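Local coordinates for bacterial bifunctional deaminase-reductase C-terminal domain-containing protein (Corynebacterium diphtheriae, PDB 2P4G) that is probably an NADP-dependent reductase of the RibD C-terminal family, related in fold to dihydrofolate reductase and possibly acting in riboflavin biosynthesis, at residues Thr42-Ser47 with Pro218-Pro223; Ala48-Val53 with Pro223-Leu228; Asp74-Gly79 with Gly108-Thr113; Ile141-Ala146 with Ile167-Ser172; Thr239-Glu244 with Tyr258-Asp263. All coordinates share one frame; numbering follows the deposited sequence.

Contact 1 (Thr42-Ser47 with Pro218-Pro223); sequences TSINGS and PNIICP
Asn45 OD1 is gripped from two sides. The backbone N of Ile221 donates to it at 3.0 Å along a nearly straight N-H (175°). Ser43 OG donates to the same Asn45 OD1 at 2.7 Å from the opposite face of the amide. The other half of the amide turns the exchange around, Asn45 ND2 giving its hydrogen to Ile221 O at 2.6 Å. ND2 stands well above the carbonyl plane of Ile221, yet that oxygen lies within the plane of the Asn45 amide. One side chain thus reads both the N-H and the C=O of Ile221. CG sits between the backbone N and the carbonyl carbon (chi1 69°), on the side of strand 219-222, and the two bonds to Ile221 set the amide's rotation.

The residues that present it form a type I beta turn from Ser43 to Gly46. Ser43 OG also accepts from Ser47 N, so it braces both the turn and the amide. At the start of the turn Ile44 N reaches Asn219 O at 3.0 Å. Beside these bonds Ile44 CD1 packs 3.7 Å from Ile220 CG1; on the Ser43 side, Ile221 CD1 packs against Ser43 CB. ND2 of Asn219 is buried here and finds no polar partner in the model.

Thr42 still pairs with strand 211-217, and Ile44 packs on Ile216 of that strand. Strand 219-222 pairs antiparallel with a strand of the second subunit, whose Tyr258 packs on Ile44, so this buried contact ties the end of strand 35-43 to the dimer interface.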
# COMPACT_ATOMS: atom_id res chain seq x y z
N THR A 42 1.97 6.98 1.17
CA THR A 42 2.41 5.64 1.53
C THR A 42 3.36 5.11 0.47
O THR A 42 3.25 5.47 -0.70
CB THR A 42 1.18 4.67 1.66
OG1 THR A 42 1.63 3.38 2.08
CG2 THR A 42 0.40 4.56 0.33
N SER A 43 4.30 4.26 0.88
CA SER A 43 5.01 3.40 -0.04
C SER A 43 3.99 2.43 -0.64
O SER A 43 2.86 2.30 -0.14
CB SER A 43 6.12 2.67 0.68
OG SER A 43 5.63 1.69 1.57
N ILE A 44 4.36 1.76 -1.72
CA ILE A 44 3.45 0.81 -2.35
C ILE A 44 3.10 -0.37 -1.42
O ILE A 44 2.04 -1.00 -1.56
CB ILE A 44 3.97 0.28 -3.70
CG1 ILE A 44 5.26 -0.54 -3.55
CG2 ILE A 44 4.12 1.45 -4.70
CD1 ILE A 44 5.40 -1.70 -4.52
N ASN A 45 3.98 -0.66 -0.47
CA ASN A 45 3.74 -1.69 0.50
C ASN A 45 3.25 -1.18 1.87
O ASN A 45 3.33 -1.90 2.85
CB ASN A 45 4.98 -2.61 0.59
CG ASN A 45 6.17 -1.93 1.22
OD1 ASN A 45 6.49 -0.77 0.93
ND2 ASN A 45 6.81 -2.65 2.11
N GLY A 46 2.75 0.04 1.94
CA GLY A 46 2.01 0.49 3.12
C GLY A 46 2.76 1.12 4.27
O GLY A 46 2.23 1.20 5.38
N SER A 47 3.99 1.58 4.03
CA SER A 47 4.70 2.40 5.01
C SER A 47 4.40 3.89 4.79
O SER A 47 4.52 4.36 3.67
CB SER A 47 6.19 2.15 4.96
OG SER A 47 6.83 2.91 5.98
N PRO A 218 6.43 5.84 -5.47
CA PRO A 218 7.09 4.77 -6.19
C PRO A 218 8.26 4.19 -5.38
O PRO A 218 9.41 4.21 -5.82
CB PRO A 218 7.57 5.48 -7.45
CG PRO A 218 7.87 6.88 -6.98
CD PRO A 218 6.75 7.17 -6.04
N ASN A 219 7.99 3.69 -4.18
CA ASN A 219 9.02 2.99 -3.43
C ASN A 219 8.54 1.83 -2.58
O ASN A 219 7.36 1.70 -2.26
CB ASN A 219 9.92 3.97 -2.65
CG ASN A 219 9.16 5.08 -2.00
OD1 ASN A 219 9.30 6.26 -2.37
ND2 ASN A 219 8.32 4.71 -1.04
N ILE A 220 9.47 0.93 -2.28
CA ILE A 220 9.25 -0.24 -1.45
C ILE A 220 10.08 -0.06 -0.20
O ILE A 220 11.24 0.24 -0.31
CB ILE A 220 9.75 -1.52 -2.12
CG1 ILE A 220 8.94 -1.79 -3.39
CG2 ILE A 220 9.75 -2.67 -1.13
CD1 ILE A 220 9.30 -3.06 -4.11
N ILE A 221 9.47 -0.23 0.96
CA ILE A 221 10.15 -0.08 2.26
C ILE A 221 9.86 -1.33 3.09
O ILE A 221 8.70 -1.59 3.47
CB ILE A 221 9.65 1.17 3.00
CG1 ILE A 221 9.91 2.43 2.12
CG2 ILE A 221 10.33 1.27 4.36
CD1 ILE A 221 9.19 3.70 2.56
N CYS A 222 10.91 -2.13 3.31
CA CYS A 222 10.86 -3.34 4.14
C CYS A 222 11.93 -3.28 5.21
O CYS A 222 13.11 -3.10 4.89
CB CYS A 222 11.13 -4.58 3.32
SG CYS A 222 9.94 -4.81 2.09
N PRO A 223 11.55 -3.46 6.48
CA PRO A 223 10.20 -3.69 6.94
C PRO A 223 9.41 -2.43 6.83
O PRO A 223 9.98 -1.36 6.73
CB PRO A 223 10.39 -4.08 8.42
CG PRO A 223 11.81 -4.44 8.54
CD PRO A 223 12.50 -3.52 7.60

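Contact 2 (Ala48-Val53 with Pro223-Leu228); sequences ATLSGV and PVESPL
The carboxylate of Glu225 holds a tight turn in this loop-to-loop contact, where the residues following strand 35-43 meet those following strand 219-222. The turn is type I', running from Leu50 to Val53, and two of its backbone N-H groups bond the carboxylate. Ser51 N reaches Glu225 OE2 at 2.7 Å, on the syn lone pair, through a bent bond (137°); Gly52 N reaches Glu225 OE1 at 2.9 Å more directly, also on the syn side but somewhat out of the plane. Thr49 OG1 completes the grip with a 2.7 Å bond to Glu225 OE1, arriving on the face opposite Gly52 N. Three donors therefore share two oxygens, an arrangement that would be expected to stabilise the negative charge and that fixes the rotation of the carboxylate. Thr49 OG1 lies between its backbone N and carbonyl carbon (chi1 62°), facing Glu225, whose chain is extended beyond CG.

Farther along, Ala48 N gives an almost straight bond (174°) to Ser226 O at 2.8 Å. Ser226 CB lies 3.4 Å from Thr49 OG1, and Ala48 CB makes a looser apolar contact with Leu228 CD1.

Pro197, at the start of helix 197-206, touches both Ala48 and Ser226. Leu228 packs on Ala40 and Thr42 of strand 35-43 and on Ile44 of the second subunit, while Leu50 meets Thr238 of that subunit.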
# COMPACT_ATOMS: atom_id res chain seq x y z
N ALA A 48 3.99 4.60 5.85
CA ALA A 48 3.75 6.04 5.79
C ALA A 48 5.06 6.85 5.83
O ALA A 48 5.06 8.06 5.51
CB ALA A 48 2.83 6.49 6.96
N THR A 49 6.15 6.22 6.26
CA THR A 49 7.41 6.91 6.44
C THR A 49 8.54 6.19 5.74
O THR A 49 8.51 4.98 5.56
CB THR A 49 7.81 7.09 7.95
OG1 THR A 49 7.99 5.81 8.57
CG2 THR A 49 6.79 7.93 8.73
N LEU A 50 9.53 6.99 5.35
CA LEU A 50 10.82 6.53 4.88
C LEU A 50 11.83 7.29 5.72
O LEU A 50 11.76 8.51 5.82
CB LEU A 50 10.96 6.86 3.40
CG LEU A 50 12.27 6.56 2.67
CD1 LEU A 50 12.62 5.11 2.84
CD2 LEU A 50 12.13 6.94 1.18
N SER A 51 12.74 6.57 6.37
CA SER A 51 13.64 7.17 7.31
C SER A 51 12.88 8.04 8.31
O SER A 51 13.29 9.18 8.62
CB SER A 51 14.70 7.99 6.57
OG SER A 51 15.53 7.15 5.82
N GLY A 52 11.74 7.53 8.78
CA GLY A 52 11.02 8.16 9.85
C GLY A 52 10.15 9.34 9.50
O GLY A 52 9.49 9.89 10.38
N VAL A 53 10.13 9.71 8.22
CA VAL A 53 9.35 10.88 7.75
C VAL A 53 8.64 10.57 6.43
O VAL A 53 9.04 9.69 5.65
CB VAL A 53 10.25 12.16 7.56
CG1 VAL A 53 10.66 12.74 8.90
CG2 VAL A 53 11.48 11.84 6.71
N PRO A 223 11.55 -3.46 6.48
CA PRO A 223 10.20 -3.69 6.94
C PRO A 223 9.41 -2.43 6.83
O PRO A 223 9.98 -1.36 6.73
CB PRO A 223 10.39 -4.08 8.42
CG PRO A 223 11.81 -4.44 8.54
CD PRO A 223 12.50 -3.52 7.60
N VAL A 224 8.10 -2.55 6.86
CA VAL A 224 7.25 -1.38 6.91
C VAL A 224 7.64 -0.61 8.19
O VAL A 224 7.51 -1.12 9.29
CB VAL A 224 5.76 -1.76 6.88
CG1 VAL A 224 4.92 -0.63 7.33
CG2 VAL A 224 5.36 -2.19 5.50
N GLU A 225 8.17 0.60 8.02
CA GLU A 225 8.56 1.39 9.16
C GLU A 225 7.34 1.77 9.99
O GLU A 225 7.32 1.65 11.20
CB GLU A 225 9.19 2.70 8.73
CG GLU A 225 10.53 2.61 8.11
CD GLU A 225 11.06 3.97 7.73
OE1 GLU A 225 10.53 4.99 8.28
OE2 GLU A 225 11.98 3.99 6.87
N SER A 226 6.35 2.29 9.30
CA SER A 226 5.20 2.79 9.95
C SER A 226 3.94 2.43 9.17
O SER A 226 3.54 3.10 8.21
CB SER A 226 5.37 4.30 10.13
OG SER A 226 4.36 4.77 10.98
N PRO A 227 3.27 1.36 9.61
CA PRO A 227 2.03 0.97 8.96
C PRO A 227 1.13 2.19 8.75
O PRO A 227 0.87 2.95 9.69
CB PRO A 227 1.41 -0.01 9.95
CG PRO A 227 2.56 -0.61 10.62
CD PRO A 227 3.60 0.47 10.74
N LEU A 228 0.68 2.37 7.51
CA LEU A 228 -0.12 3.49 7.11
C LEU A 228 -1.24 3.82 8.10
O LEU A 228 -1.46 4.99 8.42
CB LEU A 228 -0.71 3.22 5.73
CG LEU A 228 -1.59 4.28 5.07
CD1 LEU A 228 -0.82 5.63 5.01
CD2 LEU A 228 -2.03 3.78 3.70

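Contact 3 (Asp74-Gly79 with Gly108-Thr113); sequences DAIVVG and GLPKLT. With EDO (1,2-ethanediol), chain I.
Two neighbouring parallel strands of the central sheet, 75-79 and 111-115, meet here, with Ala75 beside Lys111, Ile76 beside Leu112 and Val77 beside Thr113. The two strand segments run nearly parallel, 16° apart. Four backbone hydrogen bonds pass between them in the staggered manner of a parallel pair: Asp74 O takes Lys111 N, Ile76 N goes to Lys111 O at 2.8 Å, Thr113 N to Ile76 O at 2.7 Å, and Val78 N to Thr113 O.

On the face carrying Ile76 and Leu112, the isoleucine is the hub. CG1 stands beside the backbone N (chi1 -62°), on the Pro110 side, and Ile76 CD1 beyond it lies 3.7 Å from Pro110 CG. The CG2 branch meets Leu112 CD1 at 3.9 Å, and Val78 CG1 touches the same leucine methyl at 4.1 Å.

Such a parallel core, with helices between its strands, is the part of the sheet that recalls the dihydrofolate reductase fold. On its other face Val77 and Thr113 lie side by side, pointing the same way, with Val77 CG2 4.1 Å from Thr113 CB. Leu183 of helix 175-184 covers them together with Ala75.

At the entrance to the pair the chain is more polar. A water donates to Leu109 O at 2.7 Å and, weakly, to Asp74 O. The side chain of Asp74 leaves on the side away from residues 108-113, its carboxylate bonded to the backbone of Lys189 and Lys190 and salt-bridged to Arg106. A 1,2-ethanediol, probably from the crystallisation liquor, rests its C1 carbon 3.4 Å from Lys111 CD, while the lysine NZ is bonded to Ser137 O.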
# COMPACT_ATOMS: atom_id res chain seq x y z
N ASP A 74 -11.59 23.94 6.49
CA ASP A 74 -11.82 24.89 7.57
C ASP A 74 -10.89 24.63 8.74
O ASP A 74 -10.52 25.55 9.48
CB ASP A 74 -13.26 24.77 8.01
CG ASP A 74 -14.22 25.13 6.91
OD1 ASP A 74 -13.97 26.15 6.27
OD2 ASP A 74 -15.22 24.41 6.68
N ALA A 75 -10.52 23.36 8.92
CA ALA A 75 -9.56 22.95 9.97
C ALA A 75 -8.70 21.80 9.50
O ALA A 75 -9.09 21.01 8.63
CB ALA A 75 -10.29 22.54 11.24
N ILE A 76 -7.52 21.71 10.09
CA ILE A 76 -6.57 20.65 9.84
C ILE A 76 -6.41 19.96 11.18
O ILE A 76 -6.21 20.62 12.20
CB ILE A 76 -5.22 21.23 9.37
CG1 ILE A 76 -5.38 21.99 8.06
CG2 ILE A 76 -4.16 20.16 9.22
CD1 ILE A 76 -4.30 23.03 7.82
N VAL A 77 -6.51 18.64 11.18
CA VAL A 77 -6.27 17.84 12.36
C VAL A 77 -5.07 16.97 12.08
O VAL A 77 -5.00 16.29 11.05
CB VAL A 77 -7.51 16.99 12.71
CG1 VAL A 77 -7.19 15.98 13.78
CG2 VAL A 77 -8.68 17.91 13.12
N VAL A 78 -4.10 17.02 12.98
CA VAL A 78 -2.86 16.27 12.82
C VAL A 78 -2.30 15.95 14.21
O VAL A 78 -2.44 16.74 15.14
CB VAL A 78 -1.84 17.05 11.93
CG1 VAL A 78 -1.35 18.30 12.65
CG2 VAL A 78 -0.65 16.15 11.52
N GLY A 79 -1.71 14.77 14.36
CA GLY A 79 -1.04 14.41 15.60
C GLY A 79 0.20 15.28 15.78
O GLY A 79 0.95 15.52 14.84
N GLY A 108 -9.41 33.25 6.16
CA GLY A 108 -8.34 33.15 5.18
C GLY A 108 -7.60 31.83 5.24
O GLY A 108 -7.25 31.27 4.21
N LEU A 109 -7.37 31.36 6.46
CA LEU A 109 -6.61 30.15 6.75
C LEU A 109 -7.39 29.15 7.60
O LEU A 109 -8.10 29.53 8.53
CB LEU A 109 -5.33 30.52 7.49
CG LEU A 109 -4.37 31.38 6.68
CD1 LEU A 109 -3.55 32.26 7.60
CD2 LEU A 109 -3.49 30.53 5.77
N PRO A 110 -7.23 27.85 7.30
CA PRO A 110 -7.83 26.86 8.18
C PRO A 110 -7.16 26.82 9.55
O PRO A 110 -5.99 27.14 9.68
CB PRO A 110 -7.57 25.54 7.44
CG PRO A 110 -6.36 25.81 6.62
CD PRO A 110 -6.50 27.24 6.18
N LYS A 111 -7.92 26.40 10.56
CA LYS A 111 -7.42 26.28 11.91
C LYS A 111 -6.60 25.02 12.03
O LYS A 111 -7.09 23.91 11.78
CB LYS A 111 -8.58 26.22 12.92
CG LYS A 111 -8.17 26.28 14.39
CD LYS A 111 -7.63 27.65 14.74
CE LYS A 111 -7.27 27.81 16.22
NZ LYS A 111 -6.70 29.17 16.48
N LEU A 112 -5.35 25.18 12.43
CA LEU A 112 -4.50 24.04 12.72
C LEU A 112 -4.82 23.50 14.10
O LEU A 112 -4.73 24.23 15.09
CB LEU A 112 -3.02 24.43 12.64
CG LEU A 112 -1.98 23.34 12.84
CD1 LEU A 112 -2.14 22.19 11.81
CD2 LEU A 112 -0.59 23.97 12.79
N THR A 113 -5.14 22.21 14.15
CA THR A 113 -5.55 21.51 15.37
C THR A 113 -4.59 20.35 15.64
O THR A 113 -4.42 19.45 14.80
CB THR A 113 -7.01 20.98 15.27
OG1 THR A 113 -7.86 22.05 14.88
CG2 THR A 113 -7.51 20.39 16.61
C1 EDO I . -8.34 29.95 12.37
O1 EDO I . -7.61 30.05 11.14
C2 EDO I . -9.64 30.76 12.38
O2 EDO I . -10.81 29.91 12.26
O HOH W 1 -10.68 28.81 8.87

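Contact 4 (Ile141-Ala146 with Ile167-Ser172)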
# COMPACT_ATOMS: atom_id res chain seq x y z
N ILE A 141 -5.40 19.79 21.41
CA ILE A 141 -6.35 18.86 22.01
C ILE A 141 -5.55 17.76 22.73
O ILE A 141 -4.80 17.02 22.12
CB ILE A 141 -7.30 18.19 20.97
CG1 ILE A 141 -7.97 19.23 20.05
CG2 ILE A 141 -8.32 17.26 21.67
CD1 ILE A 141 -8.99 20.09 20.71
N THR A 142 -5.73 17.67 24.04
CA THR A 142 -5.04 16.71 24.87
C THR A 142 -6.05 15.97 25.77
O THR A 142 -7.27 16.08 25.59
CB THR A 142 -3.94 17.41 25.68
OG1 THR A 142 -3.21 16.44 26.43
CG2 THR A 142 -4.52 18.45 26.61
N GLN A 143 -5.55 15.22 26.73
CA GLN A 143 -6.39 14.43 27.61
C GLN A 143 -5.84 14.52 29.02
O GLN A 143 -4.64 14.59 29.19
CB GLN A 143 -6.37 12.99 27.10
CG GLN A 143 -7.40 12.09 27.70
CD GLN A 143 -7.77 10.91 26.79
OE1 GLN A 143 -6.97 10.46 25.95
NE2 GLN A 143 -8.98 10.39 26.98
N GLN A 144 -6.69 14.53 30.03
CA GLN A 144 -6.19 14.48 31.40
C GLN A 144 -5.53 13.13 31.56
O GLN A 144 -6.19 12.11 31.40
CB GLN A 144 -7.33 14.61 32.40
CG GLN A 144 -6.86 14.75 33.85
CD GLN A 144 -6.43 16.16 34.20
OE1 GLN A 144 -7.10 17.14 33.86
NE2 GLN A 144 -5.31 16.28 34.91
N PRO A 145 -4.21 13.12 31.87
CA PRO A 145 -3.50 11.85 32.00
C PRO A 145 -4.04 11.03 33.18
O PRO A 145 -4.28 11.58 34.25
CB PRO A 145 -2.04 12.27 32.22
CG PRO A 145 -2.14 13.62 32.82
CD PRO A 145 -3.31 14.25 32.13
N ALA A 146 -4.23 9.73 32.94
CA ALA A 146 -4.92 8.84 33.87
C ALA A 146 -4.20 8.86 35.21
O ALA A 146 -4.79 9.19 36.24
CB ALA A 146 -4.99 7.41 33.31
N ILE A 167 -7.73 22.34 24.79
CA ILE A 167 -8.87 21.61 25.25
C ILE A 167 -8.36 20.31 25.84
O ILE A 167 -7.64 19.56 25.16
CB ILE A 167 -9.83 21.25 24.12
CG1 ILE A 167 -10.45 22.50 23.48
CG2 ILE A 167 -10.96 20.35 24.66
CD1 ILE A 167 -11.30 22.17 22.25
N VAL A 168 -8.72 20.05 27.10
CA VAL A 168 -8.37 18.80 27.77
C VAL A 168 -9.56 17.86 27.73
O VAL A 168 -10.55 18.11 28.40
CB VAL A 168 -7.96 19.06 29.24
CG1 VAL A 168 -7.58 17.74 29.94
CG2 VAL A 168 -6.83 20.07 29.29
N ALA A 169 -9.49 16.81 26.92
CA ALA A 169 -10.51 15.76 26.93
C ALA A 169 -10.44 14.98 28.25
O ALA A 169 -9.37 14.85 28.82
CB ALA A 169 -10.31 14.81 25.74
N PRO A 170 -11.59 14.52 28.77
CA PRO A 170 -11.58 13.56 29.88
C PRO A 170 -10.77 12.30 29.60
O PRO A 170 -10.53 11.94 28.44
CB PRO A 170 -13.05 13.22 30.05
CG PRO A 170 -13.76 14.46 29.61
CD PRO A 170 -12.96 14.94 28.44
N THR A 171 -10.37 11.64 30.69
CA THR A 171 -9.57 10.41 30.61
C THR A 171 -10.29 9.34 29.78
O THR A 171 -9.66 8.63 28.99
CB THR A 171 -9.27 9.87 32.03
OG1 THR A 171 -8.71 10.92 32.84
CG2 THR A 171 -8.31 8.67 31.98
N SER A 172 -11.61 9.26 29.98
CA SER A 172 -12.49 8.30 29.29
C SER A 172 -12.62 8.53 27.78
O SER A 172 -12.61 7.58 27.00
CB SER A 172 -13.89 8.39 29.90
OG SER A 172 -14.20 9.73 30.25
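Ile141 and Ile167 lie side by side and point the same way, and their ends are pressed together: the CD1 methyls are 3.5 Å apart, tighter than usual for two carbons. On the reverse face Thr142 and Val168 also run alongside each other, CG2 to CG2, at 3.9 Å. Val168 CG1 reaches on to Gln144 N, and the side chains of these two residues cross obliquely.

The two rows belong to a beta-alpha-beta unit, in which strand 139-143 passes through helix 150-162 into the parallel edge strand 166-169. Thr142 N to Ile167 O, Ala169 N to Thr142 O and Gln144 N to Ala169 O bond the backbones. Trp152 of the connecting helix touches Val168 and Gln144, and its NE1 bonds Thr142 OG1, which is also bonded to Ser116 O; Ile178 of helix 175-184 covers Ile141 and Ala169 on the other side.

At the end of its strand, Gln143 reaches past Ala169. CG is anti to the backbone N (chi1 -168°); the chain runs on extended, and Gln143 NE2 bonds Pro170 O at 2.6 Å, in the carbonyl plane and on a lone pair. Thr171 OG1 instead donates to Gln144 O at 3.1 Å, from above that carbonyl plane, and Thr171 CG2 packs 3.8 Å from Ala146 CB.

Contact 5 (Thr239-Glu244 with Tyr258-Asp263); sequences TRLVLE and YKVIRD. With NO3 (nitrate ion), chain B.
The ring of Tyr258 is sandwiched between two leucines of the facing strand: Leu241 CD1 lies over one face and Leu243 CD1 over the opposite one, each 3.9 Å from the ring centroid in a CH-pi contact and displaced toward the rim. Tyr258 crosses Leu241 at about a right angle, and Leu241 CB also comes within 3.4 Å of Tyr258 CD1. This is the antiparallel hairpin of strands 237-248 and 254-260 at one end of this chain's sheet. Val242 and Lys259 form its hydrogen-bonded pair: Lys259 N bonds Val242 O at 2.8 Å, and Val242 N bonds Lys259 O at 3.1 Å.

On the face of Val242 and Lys259, Val242 CG2 presses on Ile261 CD1 at 3.3 Å, a tight fit. Glu244 OE2 lies against Lys259 CB, while OE1 forms salt bridges to Arg257 and Arg211. Thr239 and Arg240 pair antiparallel with a strand of the second subunit, so the sheet continues into it. A water bridges Thr239 OG1 to the carbonyl oxygens of Ile261 and Asp263. At the outer end Arg240 meets a nitrate, probably from the crystallisation liquor, in the guanidinium plane: NE and NH2 both donate to its O2, NE at 3.2 Å.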
# COMPACT_ATOMS: atom_id res chain seq x y z
N THR A 239 -12.47 -1.96 5.63
CA THR A 239 -13.52 -1.22 4.95
C THR A 239 -13.26 -1.19 3.47
O THR A 239 -12.13 -1.32 3.04
CB THR A 239 -13.67 0.23 5.47
OG1 THR A 239 -14.73 0.89 4.75
CG2 THR A 239 -12.40 1.03 5.31
N ARG A 240 -14.33 -1.02 2.69
CA ARG A 240 -14.18 -0.83 1.26
C ARG A 240 -14.34 0.63 0.84
O ARG A 240 -14.96 1.47 1.55
CB ARG A 240 -15.10 -1.76 0.46
CG ARG A 240 -14.41 -2.34 -0.84
CD ARG A 240 -15.35 -3.17 -1.69
NE ARG A 240 -15.02 -3.14 -3.13
CZ ARG A 240 -15.28 -2.12 -3.96
NH1 ARG A 240 -15.86 -1.00 -3.52
NH2 ARG A 240 -14.95 -2.22 -5.25
N LEU A 241 -13.72 0.91 -0.30
CA LEU A 241 -13.56 2.24 -0.82
C LEU A 241 -14.15 2.25 -2.21
O LEU A 241 -14.26 1.20 -2.84
CB LEU A 241 -12.08 2.58 -0.89
CG LEU A 241 -11.30 2.56 0.43
CD1 LEU A 241 -9.79 2.82 0.21
CD2 LEU A 241 -11.89 3.59 1.40
N VAL A 242 -14.59 3.44 -2.64
CA VAL A 242 -14.96 3.69 -4.04
C VAL A 242 -13.93 4.66 -4.57
O VAL A 242 -13.78 5.77 -4.05
CB VAL A 242 -16.39 4.28 -4.17
CG1 VAL A 242 -16.69 4.77 -5.61
CG2 VAL A 242 -17.41 3.25 -3.74
N LEU A 243 -13.17 4.22 -5.57
CA LEU A 243 -12.21 5.07 -6.25
C LEU A 243 -12.98 6.12 -7.05
O LEU A 243 -13.86 5.78 -7.83
CB LEU A 243 -11.31 4.24 -7.18
CG LEU A 243 -10.19 5.01 -7.90
CD1 LEU A 243 -9.20 5.59 -6.90
CD2 LEU A 243 -9.50 4.14 -8.98
N GLU A 244 -12.67 7.38 -6.80
CA GLU A 244 -13.33 8.49 -7.48
C GLU A 244 -12.44 9.20 -8.50
O GLU A 244 -12.92 9.68 -9.52
CB GLU A 244 -13.79 9.49 -6.45
CG GLU A 244 -14.95 9.06 -5.59
CD GLU A 244 -15.33 10.14 -4.59
OE1 GLU A 244 -14.52 11.06 -4.35
OE2 GLU A 244 -16.43 10.06 -4.03
N TYR A 258 -10.59 8.40 -2.83
CA TYR A 258 -11.62 7.40 -2.53
C TYR A 258 -12.71 7.95 -1.63
O TYR A 258 -12.44 8.76 -0.75
CB TYR A 258 -11.03 6.25 -1.75
CG TYR A 258 -9.97 5.44 -2.46
CD1 TYR A 258 -10.32 4.34 -3.26
CD2 TYR A 258 -8.61 5.73 -2.28
CE1 TYR A 258 -9.34 3.55 -3.88
CE2 TYR A 258 -7.62 4.96 -2.91
CZ TYR A 258 -7.99 3.87 -3.69
OH TYR A 258 -7.02 3.12 -4.30
N LYS A 259 -13.91 7.43 -1.82
CA LYS A 259 -15.02 7.67 -0.91
C LYS A 259 -15.04 6.53 0.09
O LYS A 259 -15.03 5.36 -0.29
CB LYS A 259 -16.33 7.73 -1.69
CG LYS A 259 -17.63 7.62 -0.88
CD LYS A 259 -17.83 8.78 0.10
CE LYS A 259 -19.30 9.01 0.39
NZ LYS A 259 -20.10 9.30 -0.85
N VAL A 260 -15.09 6.86 1.38
CA VAL A 260 -15.13 5.85 2.44
C VAL A 260 -16.55 5.35 2.68
O VAL A 260 -17.44 6.12 2.93
CB VAL A 260 -14.56 6.40 3.75
CG1 VAL A 260 -14.73 5.39 4.87
CG2 VAL A 260 -13.10 6.75 3.56
N ILE A 261 -16.74 4.04 2.62
CA ILE A 261 -18.10 3.47 2.70
C ILE A 261 -18.46 2.99 4.12
O ILE A 261 -17.83 2.08 4.68
CB ILE A 261 -18.27 2.35 1.69
CG1 ILE A 261 -18.01 2.89 0.28
CG2 ILE A 261 -19.67 1.74 1.80
CD1 ILE A 261 -17.55 1.82 -0.72
N ARG A 262 -19.51 3.59 4.68
CA ARG A 262 -19.89 3.38 6.08
C ARG A 262 -20.76 2.14 6.26
O ARG A 262 -21.62 1.87 5.42
CB ARG A 262 -20.68 4.58 6.59
CG ARG A 262 -20.14 5.92 6.15
CD ARG A 262 -18.68 6.10 6.55
NE ARG A 262 -18.30 7.50 6.50
CZ ARG A 262 -18.75 8.42 7.35
NH1 ARG A 262 -19.60 8.10 8.33
NH2 ARG A 262 -18.35 9.68 7.22
N ASP A 263 -20.53 1.42 7.35
CA ASP A 263 -21.29 0.21 7.70
C ASP A 263 -21.27 -0.85 6.58
O ASP A 263 -20.33 -0.92 5.79
CB ASP A 263 -22.75 0.56 8.08
CG ASP A 263 -22.84 1.39 9.36
OD1 ASP A 263 -22.14 2.42 9.49
OD2 ASP A 263 -23.64 1.01 10.24
N NO3 B . -13.78 -5.97 -6.24
O1 NO3 B . -13.20 -7.24 -6.33
O2 NO3 B . -13.48 -5.12 -5.17
O3 NO3 B . -14.67 -5.55 -7.24
O HOH W 2 -17.48 -0.61 4.53

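Contacts 3, 4 and 5 sample one sheet from its middle to its two ends within this chain. Contact 3 is buried and parallel; contact 4 is the parallel edge pair, joined to it where Thr113 packs on Ile141; contact 5 is the antiparallel hairpin at the far side. Backbone pairing and apolar rows carry these three. Contacts 1 and 2 share Pro223 and join the same two chain regions, contact 1 at the end of strand 35-43 and on strand 219-222, contact 2 in the loops that follow. The Asn45 amide bonds a strand's backbone in contact 1; the Glu225 carboxylate holds a turn in contact 2. Contact 1 is buried, contacts 2, 4 and 5 partly. Contacts 1, 2 and 5 reach the second subunit.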